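Local coordinates for protein alpha-glucosidase YIHQ (Escherichia coli, PDB 5AEG) that hydrolyses sulfoquinovosyl diacylglycerides and simpler sulfoquinovosides to release sulfoquinovose, as a retaining-type family 31 glycoside hydrolase feeding bacterial sulfoglycolysis, at residues 256-262 against 534-538; 188-194 against 229-235; 65-70 against 83-89. All blocks are in the same frame, centred on the assembly; numbering follows the deposited sequence.

Contact 1. Residues 256-262 against 534-538; sequences GVTLGIQ and MRTHE
Thr-536 OG1 is gripped by two groups. Gly-260 N donates to it at 2.8 Å, nearly straight at 168°. A water that donates to Gly-260 O hydrogen-bonds the same hydroxyl, 2.7 Å from Thr-536 OG1. With OG1 set between its own backbone N and carbonyl carbon (chi1 79°), the side chain takes over where the parallel pairing of strands 257-260 and 534-536 gives out. Before that point the backbones bond directly, Thr-258 N to Met-534 O at 2.9 Å and Thr-536 N to Thr-258 O at 3.1 Å.

Glu-538, past the end of the strand, points its carboxylate at Gln-262. Its OE1 takes a hydrogen bond from Gln-262 NE2 at 3.0 Å, met from above the carboxylate plane, the amide turned 59° against it; OE2 accepts a weak bond from Gln-262 N and one from a water shared with Gly-260 O. Gln-262 OE1 is held by Gln-288, a substrate-binding residue, while Arg-535 swings away to a salt bridge with Asp-504. These two strands are neighbours in the TIM barrel. The bonds of Thr-536 and Glu-538 probably steady the backbone on either side of His-537, another substrate-binding residue, and Gln-262 links Glu-538 to Gln-288.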
loop_
_atom_site.group_PDB
_atom_site.type_symbol
_atom_site.label_atom_id
_atom_site.label_comp_id
_atom_site.label_asym_id
_atom_site.label_seq_id
_atom_site.Cartn_x
_atom_site.Cartn_y
_atom_site.Cartn_z
ATOM N N GLY A 256 -14.082 -6.415 16.780
ATOM C CA GLY A 256 -13.598 -5.371 17.670
ATOM C C GLY A 256 -12.214 -4.873 17.307
ATOM O O GLY A 256 -11.757 -5.106 16.191
ATOM N N VAL A 257 -11.559 -4.210 18.278
ATOM C CA VAL A 257 -10.200 -3.651 18.066
ATOM C C VAL A 257 -9.190 -4.678 18.439
ATOM O O VAL A 257 -9.375 -5.399 19.446
ATOM C CB VAL A 257 -9.962 -2.351 18.826
ATOM C CG1 VAL A 257 -10.042 -2.458 20.352
ATOM C CG2 VAL A 257 -8.619 -1.721 18.431
ATOM N N THR A 258 -8.107 -4.717 17.653
ATOM C CA THR A 258 -6.913 -5.508 18.001
ATOM C C THR A 258 -5.966 -4.574 18.785
ATOM O O THR A 258 -5.504 -3.526 18.272
ATOM C CB THR A 258 -6.267 -6.090 16.740
ATOM O OG1 THR A 258 -7.132 -7.067 16.144
ATOM C CG2 THR A 258 -4.851 -6.712 17.053
ATOM N N LEU A 259 -5.627 -4.941 20.022
ATOM C CA LEU A 259 -4.840 -4.056 20.873
ATOM C C LEU A 259 -3.378 -4.309 20.659
ATOM O O LEU A 259 -2.926 -5.463 20.778
ATOM C CB LEU A 259 -5.162 -4.285 22.341
ATOM C CG LEU A 259 -6.572 -4.041 22.761
ATOM C CD1 LEU A 259 -6.805 -4.609 24.159
ATOM C CD2 LEU A 259 -6.931 -2.586 22.768
ATOM N N GLY A 260 -2.617 -3.254 20.318
ATOM C CA GLY A 260 -1.121 -3.326 20.120
ATOM C C GLY A 260 -0.537 -3.159 21.482
ATOM O O GLY A 260 -0.709 -2.131 22.140
ATOM N N ILE A 261 0.079 -4.252 21.937
ATOM C CA ILE A 261 0.689 -4.315 23.261
ATOM C C ILE A 261 2.105 -4.933 23.156
ATOM O O ILE A 261 2.302 -5.833 22.408
ATOM C CB ILE A 261 -0.161 -5.113 24.229
ATOM C CG1 ILE A 261 -1.644 -4.620 24.254
ATOM C CG2 ILE A 261 0.473 -5.048 25.629
ATOM C CD1 ILE A 261 -2.620 -5.540 24.984
ATOM N N GLN A 262 3.048 -4.394 23.923
ATOM C CA GLN A 262 4.352 -5.020 24.106
ATOM C C GLN A 262 4.583 -5.158 25.629
ATOM O O GLN A 262 3.896 -4.537 26.432
ATOM C CB GLN A 262 5.413 -4.139 23.473
ATOM C CG GLN A 262 5.222 -3.934 21.975
ATOM C CD GLN A 262 6.249 -3.016 21.330
ATOM O OE1 GLN A 262 7.199 -3.488 20.682
ATOM N NE2 GLN A 262 6.040 -1.749 21.426
ATOM N N MET A 534 -9.694 -2.336 12.815
ATOM C CA MET A 534 -9.280 -1.496 13.904
ATOM C C MET A 534 -8.107 -2.148 14.660
ATOM O O MET A 534 -8.263 -3.262 15.188
ATOM C CB MET A 534 -10.406 -1.288 14.912
ATOM C CG MET A 534 -11.582 -0.492 14.332
ATOM S SD MET A 534 -12.741 0.044 15.579
ATOM C CE MET A 534 -11.924 1.394 16.493
ATOM N N ARG A 535 -6.956 -1.463 14.700
ATOM C CA ARG A 535 -5.740 -2.031 15.335
ATOM C C ARG A 535 -4.891 -0.875 15.792
ATOM O O ARG A 535 -4.683 0.070 15.008
ATOM C CB ARG A 535 -4.954 -2.926 14.358
ATOM C CG ARG A 535 -3.659 -3.461 15.018
ATOM C CD ARG A 535 -2.759 -4.174 14.066
ATOM N NE ARG A 535 -2.417 -3.334 12.869
ATOM C CZ ARG A 535 -1.546 -2.336 12.894
ATOM N NH1 ARG A 535 -0.904 -1.956 14.028
ATOM N NH2 ARG A 535 -1.300 -1.611 11.795
ATOM N N THR A 536 -4.481 -0.903 17.075
ATOM C CA THR A 536 -3.636 0.106 17.625
ATOM C C THR A 536 -2.139 -0.227 17.545
ATOM O O THR A 536 -1.733 -1.354 17.132
ATOM C CB THR A 536 -4.035 0.399 19.084
ATOM O OG1 THR A 536 -3.534 -0.591 19.946
ATOM C CG2 THR A 536 -5.551 0.511 19.270
ATOM N N HIS A 537 -1.349 0.781 17.808
ATOM C CA HIS A 537 0.117 0.645 17.837
ATOM C C HIS A 537 0.645 1.498 18.968
ATOM O O HIS A 537 0.224 2.641 19.137
ATOM C CB HIS A 537 0.761 1.157 16.524
ATOM C CG HIS A 537 2.098 0.524 16.210
ATOM N ND1 HIS A 537 3.147 0.460 17.106
ATOM C CD2 HIS A 537 2.567 -0.076 15.069
ATOM C CE1 HIS A 537 4.189 -0.127 16.566
ATOM N NE2 HIS A 537 3.859 -0.490 15.334
ATOM N N GLU A 538 1.585 0.966 19.761
ATOM C CA GLU A 538 2.205 1.844 20.763
ATOM C C GLU A 538 3.089 2.953 20.212
ATOM O O GLU A 538 3.275 3.997 20.845
ATOM C CB GLU A 538 2.985 1.028 21.780
ATOM C CG GLU A 538 2.104 0.064 22.586
ATOM C CD GLU A 538 2.897 -0.723 23.670
ATOM O OE1 GLU A 538 4.150 -0.776 23.588
ATOM O OE2 GLU A 538 2.231 -1.332 24.584
HETATM O O HOH W 1 -10.682 -5.007 13.697
HETATM O O HOH W 2 -1.307 0.296 21.096
HETATM O O HOH W 3 -0.339 -1.014 24.888
HETATM O O HOH W 4 2.607 -2.198 26.839
#

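Contact 2. Residues 188-194 against 229-235; sequences VSTQKYY and ADTYISL
Lys-192 NZ donates to Asp-230 O at 2.8 Å, and the same ammonium forms a salt bridge with Glu-595, whose other carboxylate oxygen accepts from Tyr-232 N at the start of helix 232-243. The carboxylate of Asp-230 is not the partner; its backbone carbonyl is. With CG beside the backbone N (chi1 -73°) and the rest of the chain fully extended, Lys-192 crosses the Tyr-232 side chain at about a right angle, Lys-192 CE 3.7 Å from Tyr-232 CE2. The backbone of the same lysine is used too: Lys-192 O accepts from Ala-229 N at 3.1 Å.

On the helix side, Thr-231 is the N-cap, its OG1 accepting from Ser-234 N at 3.0 Å. In the turn between the strands, Ser-189 OG accepts from Gln-191 N, an ST turn, and Thr-190 OG1 is bonded to His-128 N. Tyr-232 OH lies 3.4 Å from Thr-190 CG2. Alongside the polar bonds, Leu-235 CD2 meets Val-188 CG1 tip to tip at 3.8 Å, and its CD1 reaches Tyr-194, whose hydroxyl bonds Glu-227.

Were Lys-192 an alanine, Asp-230 O and Glu-595 would probably lose their shared ammonium partner and the Tyr-232 ring part of its cover. The two bonds of Lys-192, with Glu-595 shared between its ammonium and Tyr-232 N, thus tie the turn of strands 186-189 and 193-197 to the helix start, beside the apolar contacts of Leu-235; the cap orders the helix end itself.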
loop_
_atom_site.group_PDB
_atom_site.type_symbol
_atom_site.label_atom_id
_atom_site.label_comp_id
_atom_site.label_asym_id
_atom_site.label_seq_id
_atom_site.Cartn_x
_atom_site.Cartn_y
_atom_site.Cartn_z
ATOM N N VAL A 188 -4.818 4.462 -13.741
ATOM C CA VAL A 188 -6.175 4.653 -14.320
ATOM C C VAL A 188 -6.274 6.063 -14.789
ATOM O O VAL A 188 -6.003 7.029 -14.073
ATOM C CB VAL A 188 -7.254 4.410 -13.289
ATOM C CG1 VAL A 188 -8.633 4.836 -13.732
ATOM C CG2 VAL A 188 -7.302 2.966 -12.998
ATOM N N SER A 189 -6.829 6.220 -15.994
ATOM C CA SER A 189 -7.112 7.530 -16.536
ATOM C C SER A 189 -8.655 7.756 -16.562
ATOM O O SER A 189 -9.422 6.791 -16.740
ATOM C CB SER A 189 -6.655 7.546 -18.044
ATOM O OG SER A 189 -7.187 8.732 -18.684
ATOM N N THR A 190 -9.036 9.023 -16.518
ATOM C CA THR A 190 -10.459 9.378 -16.682
ATOM C C THR A 190 -10.983 9.239 -18.132
ATOM O O THR A 190 -12.162 9.450 -18.320
ATOM C CB THR A 190 -10.810 10.705 -16.065
ATOM O OG1 THR A 190 -10.007 11.766 -16.560
ATOM C CG2 THR A 190 -10.682 10.605 -14.486
ATOM N N GLN A 191 -10.118 8.866 -19.100
ATOM C CA GLN A 191 -10.608 8.288 -20.406
ATOM C C GLN A 191 -11.092 6.875 -20.235
ATOM O O GLN A 191 -11.397 6.198 -21.180
ATOM C CB GLN A 191 -9.488 8.391 -21.417
ATOM C CG GLN A 191 -9.141 9.845 -21.714
ATOM C CD GLN A 191 -8.333 10.025 -23.020
ATOM O OE1 GLN A 191 -8.535 9.335 -23.968
ATOM N NE2 GLN A 191 -7.378 10.922 -23.005
ATOM N N LYS A 192 -11.108 6.370 -18.972
ATOM C CA LYS A 192 -11.633 5.103 -18.588
ATOM C C LYS A 192 -10.864 3.906 -19.170
ATOM O O LYS A 192 -11.412 3.018 -19.876
ATOM C CB LYS A 192 -13.162 5.028 -18.831
ATOM C CG LYS A 192 -13.937 5.853 -17.833
ATOM C CD LYS A 192 -15.450 5.719 -18.043
ATOM C CE LYS A 192 -16.221 6.548 -17.036
ATOM N NZ LYS A 192 -17.679 6.321 -17.282
ATOM N N TYR A 193 -9.550 3.911 -18.924
ATOM C CA TYR A 193 -8.725 2.783 -19.203
ATOM C C TYR A 193 -7.742 2.676 -18.046
ATOM O O TYR A 193 -7.541 3.660 -17.323
ATOM C CB TYR A 193 -7.973 2.915 -20.503
ATOM C CG TYR A 193 -6.902 3.984 -20.579
ATOM C CD1 TYR A 193 -5.610 3.742 -20.087
ATOM C CD2 TYR A 193 -7.134 5.213 -21.163
ATOM C CE1 TYR A 193 -4.614 4.725 -20.180
ATOM C CE2 TYR A 193 -6.128 6.173 -21.302
ATOM C CZ TYR A 193 -4.839 5.894 -20.761
ATOM O OH TYR A 193 -3.823 6.874 -20.801
ATOM N N TYR A 194 -7.114 1.542 -17.966
ATOM C CA TYR A 194 -5.932 1.392 -17.090
ATOM C C TYR A 194 -4.793 1.025 -17.948
ATOM O O TYR A 194 -4.975 0.392 -19.022
ATOM C CB TYR A 194 -6.144 0.276 -16.048
ATOM C CG TYR A 194 -6.188 -1.219 -16.484
ATOM C CD1 TYR A 194 -5.047 -1.895 -16.903
ATOM C CD2 TYR A 194 -7.369 -1.967 -16.432
ATOM C CE1 TYR A 194 -5.113 -3.225 -17.318
ATOM C CE2 TYR A 194 -7.414 -3.311 -16.840
ATOM C CZ TYR A 194 -6.289 -3.920 -17.315
ATOM O OH TYR A 194 -6.236 -5.249 -17.732
ATOM N N ALA A 229 -13.110 0.383 -20.083
ATOM C CA ALA A 229 -14.420 0.010 -19.602
ATOM C C ALA A 229 -15.353 1.196 -19.586
ATOM O O ALA A 229 -14.944 2.350 -19.727
ATOM C CB ALA A 229 -14.331 -0.744 -18.239
ATOM N N ASP A 230 -16.641 0.886 -19.468
ATOM C CA ASP A 230 -17.721 1.846 -19.464
ATOM C C ASP A 230 -17.900 2.562 -18.169
ATOM O O ASP A 230 -18.312 3.770 -18.182
ATOM C CB ASP A 230 -19.069 1.159 -19.808
ATOM C CG ASP A 230 -19.161 0.820 -21.316
ATOM O OD1 ASP A 230 -18.356 1.436 -22.110
ATOM O OD2 ASP A 230 -19.979 -0.066 -21.671
ATOM N N THR A 231 -17.488 1.901 -17.081
ATOM C CA THR A 231 -17.540 2.510 -15.731
ATOM C C THR A 231 -16.228 2.195 -14.962
ATOM O O THR A 231 -15.551 1.217 -15.246
ATOM C CB THR A 231 -18.677 1.935 -14.885
ATOM O OG1 THR A 231 -18.452 0.555 -14.700
ATOM C CG2 THR A 231 -20.068 2.115 -15.565
ATOM N N TYR A 232 -15.944 3.006 -13.973
ATOM C CA TYR A 232 -14.760 2.705 -13.081
ATOM C C TYR A 232 -14.913 1.426 -12.368
ATOM O O TYR A 232 -13.933 0.677 -12.199
ATOM C CB TYR A 232 -14.456 3.890 -12.076
ATOM C CG TYR A 232 -14.088 5.093 -12.831
ATOM C CD1 TYR A 232 -12.828 5.194 -13.460
ATOM C CD2 TYR A 232 -14.969 6.135 -12.977
ATOM C CE1 TYR A 232 -12.504 6.297 -14.251
ATOM C CE2 TYR A 232 -14.655 7.229 -13.743
ATOM C CZ TYR A 232 -13.414 7.311 -14.375
ATOM O OH TYR A 232 -13.168 8.385 -15.166
ATOM N N ILE A 233 -16.134 1.139 -11.880
ATOM C CA ILE A 233 -16.377 -0.111 -11.229
ATOM C C ILE A 233 -16.038 -1.324 -12.111
ATOM O O ILE A 233 -15.424 -2.317 -11.654
ATOM C CB ILE A 233 -17.857 -0.156 -10.714
ATOM C CG1 ILE A 233 -17.974 0.752 -9.487
ATOM C CG2 ILE A 233 -18.299 -1.558 -10.414
ATOM C CD1 ILE A 233 -19.388 0.972 -9.051
ATOM N N SER A 234 -16.463 -1.255 -13.382
ATOM C CA SER A 234 -16.124 -2.315 -14.339
ATOM C C SER A 234 -14.591 -2.351 -14.582
ATOM O O SER A 234 -14.001 -3.383 -14.706
ATOM C CB SER A 234 -16.875 -2.083 -15.702
ATOM O OG SER A 234 -16.495 -3.132 -16.552
ATOM N N LEU A 235 -14.019 -1.168 -14.687
ATOM C CA LEU A 235 -12.578 -1.060 -14.891
ATOM C C LEU A 235 -11.798 -1.785 -13.776
ATOM O O LEU A 235 -10.880 -2.548 -14.062
ATOM C CB LEU A 235 -12.193 0.377 -15.097
ATOM C CG LEU A 235 -10.759 0.550 -15.592
ATOM C CD1 LEU A 235 -10.613 -0.013 -17.015
ATOM C CD2 LEU A 235 -10.360 1.994 -15.536
#

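Contact 3. Residues 65-70 against 83-89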
loop_
_atom_site.group_PDB
_atom_site.type_symbol
_atom_site.label_atom_id
_atom_site.label_comp_id
_atom_site.label_asym_id
_atom_site.label_seq_id
_atom_site.Cartn_x
_atom_site.Cartn_y
_atom_site.Cartn_z
ATOM N N ILE A 65 17.983 9.540 -27.235
ATOM C CA ILE A 65 17.892 9.741 -28.705
ATOM C C ILE A 65 16.484 9.478 -29.171
ATOM O O ILE A 65 15.928 8.422 -28.869
ATOM C CB ILE A 65 18.787 8.715 -29.450
ATOM C CG1 ILE A 65 20.199 8.806 -28.935
ATOM C CG2 ILE A 65 18.775 9.028 -30.936
ATOM C CD1 ILE A 65 21.025 7.573 -29.137
ATOM N N ALA A 66 15.934 10.419 -29.913
ATOM C CA ALA A 66 14.588 10.367 -30.415
ATOM C C ALA A 66 14.581 9.487 -31.640
ATOM O O ALA A 66 15.429 9.696 -32.550
ATOM C CB ALA A 66 14.133 11.787 -30.778
ATOM N N LEU A 67 13.731 8.464 -31.628
ATOM C CA LEU A 67 13.553 7.552 -32.746
ATOM C C LEU A 67 12.452 8.126 -33.628
ATOM O O LEU A 67 11.295 7.767 -33.555
ATOM C CB LEU A 67 13.328 6.124 -32.328
ATOM C CG LEU A 67 14.349 5.548 -31.386
ATOM C CD1 LEU A 67 14.056 4.065 -31.219
ATOM C CD2 LEU A 67 15.778 5.720 -31.852
ATOM N N THR A 68 12.895 9.034 -34.496
ATOM C CA THR A 68 11.994 9.820 -35.311
ATOM C C THR A 68 11.405 9.009 -36.499
ATOM O O THR A 68 10.280 9.293 -36.981
ATOM C CB THR A 68 12.725 11.008 -35.869
ATOM O OG1 THR A 68 13.886 10.545 -36.566
ATOM C CG2 THR A 68 13.146 11.993 -34.752
ATOM N N ASP A 69 12.116 7.980 -36.945
ATOM C CA ASP A 69 11.688 7.248 -38.151
ATOM C C ASP A 69 10.963 5.992 -37.796
ATOM O O ASP A 69 11.360 5.247 -36.880
ATOM C CB ASP A 69 12.910 6.836 -39.008
ATOM C CG ASP A 69 13.816 7.988 -39.355
ATOM O OD1 ASP A 69 13.364 9.156 -39.287
ATOM O OD2 ASP A 69 15.020 7.746 -39.632
ATOM N N ALA A 70 9.868 5.708 -38.506
ATOM C CA ALA A 70 9.122 4.493 -38.269
ATOM C C ALA A 70 8.703 3.814 -39.583
ATOM O O ALA A 70 8.192 4.482 -40.460
ATOM C CB ALA A 70 7.873 4.803 -37.478
ATOM N N PHE A 83 11.133 1.304 -35.180
ATOM C CA PHE A 83 11.572 2.707 -34.977
ATOM C C PHE A 83 13.092 2.792 -35.150
ATOM O O PHE A 83 13.817 1.895 -34.743
ATOM C CB PHE A 83 11.256 3.204 -33.519
ATOM C CG PHE A 83 9.813 3.425 -33.245
ATOM C CD1 PHE A 83 9.231 4.604 -33.512
ATOM C CD2 PHE A 83 9.070 2.429 -32.670
ATOM C CE1 PHE A 83 7.901 4.846 -33.231
ATOM C CE2 PHE A 83 7.750 2.652 -32.343
ATOM C CZ PHE A 83 7.161 3.823 -32.641
ATOM N N SER A 84 13.572 3.922 -35.647
ATOM C CA SER A 84 14.939 4.010 -35.839
ATOM C C SER A 84 15.358 5.460 -35.918
ATOM O O SER A 84 14.557 6.406 -35.985
ATOM C CB SER A 84 15.365 3.201 -37.109
ATOM O OG SER A 84 14.878 3.923 -38.213
ATOM N N ARG A 85 16.661 5.643 -35.824
ATOM C CA ARG A 85 17.280 6.954 -36.050
ATOM C C ARG A 85 18.639 6.710 -36.790
ATOM O O ARG A 85 19.443 5.886 -36.379
ATOM C CB ARG A 85 17.580 7.648 -34.737
ATOM C CG ARG A 85 18.151 9.031 -34.898
ATOM C CD ARG A 85 17.106 9.924 -35.464
ATOM N NE ARG A 85 17.629 11.282 -35.512
ATOM C CZ ARG A 85 17.581 12.160 -34.508
ATOM N NH1 ARG A 85 17.014 11.858 -33.313
ATOM N NH2 ARG A 85 18.107 13.361 -34.709
ATOM N N GLY A 86 18.819 7.346 -37.935
ATOM C CA GLY A 86 20.046 7.069 -38.772
ATOM C C GLY A 86 20.090 5.655 -39.213
ATOM O O GLY A 86 19.045 5.047 -39.509
ATOM N N SER A 87 21.290 5.067 -39.251
ATOM C CA SER A 87 21.492 3.715 -39.717
ATOM C C SER A 87 21.668 2.671 -38.660
ATOM O O SER A 87 21.568 1.502 -38.991
ATOM C CB SER A 87 22.774 3.620 -40.598
ATOM O OG SER A 87 23.916 3.862 -39.807
ATOM N N ASP A 88 21.918 3.087 -37.419
ATOM C CA ASP A 88 22.568 2.262 -36.382
ATOM C C ASP A 88 21.727 2.109 -35.069
ATOM O O ASP A 88 22.139 1.372 -34.208
ATOM C CB ASP A 88 23.964 2.880 -35.988
ATOM C CG ASP A 88 23.858 4.416 -35.563
ATOM O OD1 ASP A 88 22.777 5.012 -35.818
ATOM O OD2 ASP A 88 24.815 5.083 -35.045
ATOM N N ILE A 89 20.628 2.844 -34.880
ATOM C CA ILE A 89 19.901 2.861 -33.576
ATOM C C ILE A 89 18.463 2.525 -33.893
ATOM O O ILE A 89 17.853 3.206 -34.729
ATOM C CB ILE A 89 19.993 4.280 -32.927
ATOM C CG1 ILE A 89 21.430 4.756 -32.930
ATOM C CG2 ILE A 89 19.414 4.297 -31.489
ATOM C CD1 ILE A 89 21.551 6.272 -33.063
HETATM O O HOH W 5 17.279 9.272 -39.285
#
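Arg-85 NH1 donates to Ala-66 O at 2.8 Å, in the carbonyl plane and on a lone pair, with the oxygen lying close to the guanidinium plane as well, so the bond is well formed at both ends. CG stands anti to the backbone N (chi1 -177°) and the chain then bends at chi2 (68°), which turns the guanidinium toward Ala-66. There Thr-68 CG2 lies over one face of the guanidinium, Thr-68 OG1 comes 3.5 Å from Arg-85 CD, and Ile-65 CG2 touches Arg-85 CG.

Next to this polar grip sits an apolar cluster. Leu-67 spreads its branches: CD1 packs on Phe-83 CB at 3.7 Å, the two side chains crossing at about a right angle, while CD2 reaches Ile-89 CG2 and Arg-85 CB, each at 3.9 Å. Ile-65 and Ile-89 meet through their CD1 ends. The backbone bond from Arg-85 N to Ile-89 O closes the 85-89 turn and sets Ile-89 beside Leu-67.

The backbone holds the two segments together at the other end. Asp-69 and Ser-84 form an antiparallel hydrogen-bonded pair, Ser-84 N to Asp-69 O at 2.9 Å and Asp-69 N to Ser-84 O at 3.1 Å, followed by the non-hydrogen-bonded pair Ala-70 with Phe-83. Thr-68 OG1 donates to Asp-69 OD1 from above the carboxylate plane, and a water bridges Asp-69 OD2 to Gly-86 N.

Outside the segments, Lys-34 makes a salt bridge to Asp-69 OD1, His-32 meets the Phe-83 ring edge-to-face, and Ile-41 of strand 39-49 touches both Leu-67 and Ile-89. In this hairpin of the N-terminal beta domain, the strand pairing lapses around Leu-67 and Thr-68, and the arginine bond to Ala-66 O supplies a side-chain link across that interruption, with buried Leu-67 packed against Phe-83 and Ile-89.

Overall arrangement
From the N terminus, contact 3 comes first and closes a short loop, the hairpin of strands 56-74 and 79-85 in the N-terminal beta domain. Contact 2 follows after it, closing a loop rich in strands that returns to helix 232-243 beside the turn of strands 186-189 and 193-197. That helix leads on to strand 257-260, where contact 1 opens; it closes 272 residues later, bringing the first and last strands of the TIM barrel side by side. The three loops stand in series, none enclosing or crossing another. Contacts 2 and 3 have centres about 34 Å apart, whereas contacts 1 and 3 are about 58 Å apart, on opposite sides of the chain's centre.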